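Local coordinates for epoxide hydrolase (Aspergillus niger, PDB 1QO7), which probably opens epoxide rings by adding water, giving vicinal diols, as an alpha/beta-hydrolase-fold enzyme of the epoxide hydrolase family, at residues G192-R197 and L211-M216. The protein carries 2 engineered substitutions. Numbering follows the deposited sequence.
Sequences GSFVGR and LNLCAM
At the probable nucleophile elbow of this alpha/beta hydrolase and the helix that follows it, the first turns of helix 191-202 pack against the end of strand 206-211 and the loop that leaves it, with Ser-193 touching both Leu-211 and Leu-213. Leu-211 CD2 lies 3.8 Å from Ser-193 CA, so this methyl meets the helix backbone rather than the end of a side chain. Ser-193 CB sits 3.5 Å from Leu-213 O, and Ser-193 OG lies against the Leu-213 CD2 methyl. With chi1 at 69°, OG tucks between its own backbone N and carbonyl carbon and turns back toward the elbow, where it hydrogen-bonds Asp-190 O. One water donates to Ser-193 OG at 2.6 Å and to Leu-213 O at 3.2 Å, tying helix to loop where no direct hydrogen bond joins them. The likely elbow, with the sequence Gly-x-Asp-x-Gly over 188-192, carries the predicted nucleophile Asp-190; the side chain of Leu-213 comes within about 5 Å of those of both Asp-190 and the predicted catalytic His-372. The same water lies over one face of the Phe-194 ring, offset toward its rim, while Phe-194 CZ meets Ala-215 CB at 4.2 Å. A bend at chi3 (-69°) brings the guanidinium of Arg-197 to the loop, its NH2 3.7 Å from Cys-214 SG, while its NH1 is held by the carbonyl oxygens of Leu-332 and Thr-358.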
ATOM      1  N   GLY A 192       3.484   1.390 -20.645  1.00 19.95           N
ATOM      2  CA  GLY A 192       3.893   1.619 -22.014  1.00 19.51           C
ATOM      3  C   GLY A 192       2.704   1.895 -22.918  1.00 19.23           C
ATOM      4  O   GLY A 192       2.859   2.520 -23.962  1.00 19.20           O
ATOM      5  N   SER A 193       1.518   1.428 -22.532  1.00 19.02           N
ATOM      6  CA  SER A 193       0.329   1.660 -23.349  1.00 19.32           C
ATOM      7  C   SER A 193      -0.164   3.091 -23.162  1.00 19.03           C
ATOM      8  O   SER A 193      -0.751   3.673 -24.079  1.00 18.97           O
ATOM      9  CB  SER A 193      -0.792   0.670 -22.996  1.00 19.62           C
ATOM     10  OG  SER A 193      -1.327   0.925 -21.710  1.00 20.60           O
ATOM     11  N   PHE A 194       0.071   3.653 -21.979  1.00 18.74           N
ATOM     12  CA  PHE A 194      -0.328   5.032 -21.704  1.00 18.73           C
ATOM     13  C   PHE A 194       0.607   5.937 -22.489  1.00 18.41           C
ATOM     14  O   PHE A 194       0.177   6.905 -23.121  1.00 18.26           O
ATOM     15  CB  PHE A 194      -0.204   5.370 -20.209  1.00 19.34           C
ATOM     16  CG  PHE A 194      -1.330   4.843 -19.363  1.00 20.08           C
ATOM     17  CD1 PHE A 194      -1.369   3.507 -18.978  1.00 20.38           C
ATOM     18  CD2 PHE A 194      -2.355   5.691 -18.944  1.00 20.29           C
ATOM     19  CE1 PHE A 194      -2.412   3.018 -18.184  1.00 20.59           C
ATOM     20  CE2 PHE A 194      -3.402   5.214 -18.150  1.00 20.39           C
ATOM     21  CZ  PHE A 194      -3.432   3.877 -17.769  1.00 20.64           C
ATOM     22  N   VAL A 195       1.896   5.614 -22.445  1.00 18.02           N
ATOM     23  CA  VAL A 195       2.892   6.395 -23.167  1.00 17.76           C
ATOM     24  C   VAL A 195       2.643   6.219 -24.660  1.00 17.73           C
ATOM     25  O   VAL A 195       2.681   7.185 -25.425  1.00 17.85           O
ATOM     26  CB  VAL A 195       4.330   5.935 -22.805  1.00 17.62           C
ATOM     27  CG1 VAL A 195       5.359   6.681 -23.647  1.00 17.45           C
ATOM     28  CG2 VAL A 195       4.588   6.190 -21.331  1.00 17.43           C
ATOM     29  N   GLY A 196       2.370   4.984 -25.071  1.00 17.68           N
ATOM     30  CA  GLY A 196       2.103   4.717 -26.476  1.00 17.45           C
ATOM     31  C   GLY A 196       0.920   5.510 -27.005  1.00 17.46           C
ATOM     32  O   GLY A 196       0.947   6.011 -28.135  1.00 17.16           O
ATOM     33  N   ARG A 197      -0.133   5.632 -26.206  1.00 17.59           N
ATOM     34  CA  ARG A 197      -1.295   6.390 -26.655  1.00 17.81           C
ATOM     35  C   ARG A 197      -0.926   7.862 -26.852  1.00 18.20           C
ATOM     36  O   ARG A 197      -1.340   8.482 -27.835  1.00 18.08           O
ATOM     37  CB  ARG A 197      -2.450   6.266 -25.656  1.00 17.69           C
ATOM     38  CG  ARG A 197      -3.674   7.110 -26.028  1.00 17.45           C
ATOM     39  CD  ARG A 197      -4.851   6.805 -25.109  1.00 17.28           C
ATOM     40  NE  ARG A 197      -5.378   5.462 -25.333  1.00 17.31           N
ATOM     41  CZ  ARG A 197      -6.299   5.157 -26.245  1.00 17.43           C
ATOM     42  NH1 ARG A 197      -6.808   6.101 -27.034  1.00 17.33           N
ATOM     43  NH2 ARG A 197      -6.724   3.909 -26.364  1.00 17.04           N
ATOM     44  N   LEU A 211      -1.374  -1.752 -29.064  1.00 17.84           N
ATOM     45  CA  LEU A 211      -1.406  -1.891 -27.611  1.00 18.41           C
ATOM     46  C   LEU A 211      -2.016  -3.218 -27.184  1.00 19.20           C
ATOM     47  O   LEU A 211      -2.747  -3.849 -27.951  1.00 18.96           O
ATOM     48  CB  LEU A 211      -2.251  -0.767 -27.008  1.00 18.54           C
ATOM     49  CG  LEU A 211      -1.966   0.676 -27.438  1.00 18.62           C
ATOM     50  CD1 LEU A 211      -2.998   1.602 -26.802  1.00 18.76           C
ATOM     51  CD2 LEU A 211      -0.554   1.068 -27.022  1.00 18.74           C
ATOM     52  N   ASN A 212      -1.699  -3.651 -25.963  1.00 19.97           N
ATOM     53  CA  ASN A 212      -2.308  -4.859 -25.434  1.00 21.35           C
ATOM     54  C   ASN A 212      -2.960  -4.559 -24.074  1.00 22.22           C
ATOM     55  O   ASN A 212      -3.244  -5.456 -23.283  1.00 22.08           O
ATOM     56  CB  ASN A 212      -1.316  -6.044 -25.380  1.00 21.37           C
ATOM     57  CG  ASN A 212      -0.118  -5.794 -24.493  1.00 21.88           C
ATOM     58  OD1 ASN A 212      -0.073  -6.252 -23.347  1.00 22.46           O
ATOM     59  ND2 ASN A 212       0.871  -5.083 -25.021  1.00 21.57           N
ATOM     60  N   LEU A 213      -3.206  -3.269 -23.837  1.00 23.49           N
ATOM     61  CA  LEU A 213      -3.889  -2.792 -22.634  1.00 25.05           C
ATOM     62  C   LEU A 213      -4.632  -1.507 -22.981  1.00 26.48           C
ATOM     63  O   LEU A 213      -4.054  -0.585 -23.551  1.00 26.11           O
ATOM     64  CB  LEU A 213      -2.916  -2.494 -21.486  1.00 24.94           C
ATOM     65  CG  LEU A 213      -3.622  -1.865 -20.272  1.00 24.78           C
ATOM     66  CD1 LEU A 213      -4.514  -2.906 -19.614  1.00 24.74           C
ATOM     67  CD2 LEU A 213      -2.613  -1.341 -19.274  1.00 24.70           C
ATOM     68  N   CYS A 214      -5.916  -1.457 -22.646  1.00 28.19           N
ATOM     69  CA  CYS A 214      -6.719  -0.272 -22.900  1.00 30.50           C
ATOM     70  C   CYS A 214      -7.592  -0.025 -21.679  1.00 31.67           C
ATOM     71  O   CYS A 214      -8.785  -0.325 -21.686  1.00 31.98           O
ATOM     72  CB  CYS A 214      -7.594  -0.466 -24.144  1.00 30.53           C
ATOM     73  SG  CYS A 214      -8.374   1.061 -24.766  1.00 32.32           S
ATOM     74  N   ALA A 215      -6.982   0.507 -20.624  1.00 33.24           N
ATOM     75  CA  ALA A 215      -7.697   0.801 -19.387  1.00 34.94           C
ATOM     76  C   ALA A 215      -8.728   1.890 -19.663  1.00 36.01           C
ATOM     77  O   ALA A 215      -8.378   2.985 -20.104  1.00 36.30           O
ATOM     78  CB  ALA A 215      -6.717   1.263 -18.315  1.00 34.93           C
ATOM     79  N   MET A 216      -9.998   1.585 -19.411  1.00 37.26           N
ATOM     80  CA  MET A 216     -11.064   2.548 -19.653  1.00 38.58           C
ATOM     81  C   MET A 216     -12.357   2.158 -18.951  1.00 39.76           C
ATOM     82  O   MET A 216     -12.509   1.033 -18.477  1.00 39.94           O
ATOM     83  CB  MET A 216     -11.332   2.661 -21.156  1.00 38.02           C
ATOM     84  CG  MET A 216     -11.909   1.392 -21.763  1.00 37.67           C
ATOM     85  SD  MET A 216     -12.155   1.522 -23.538  1.00 36.67           S
ATOM     86  CE  MET A 216     -13.465   2.767 -23.578  1.00 37.08           C
TER
HETATM   87  O   HOH W   1      -3.749   1.961 -21.585  1.00 35.45           O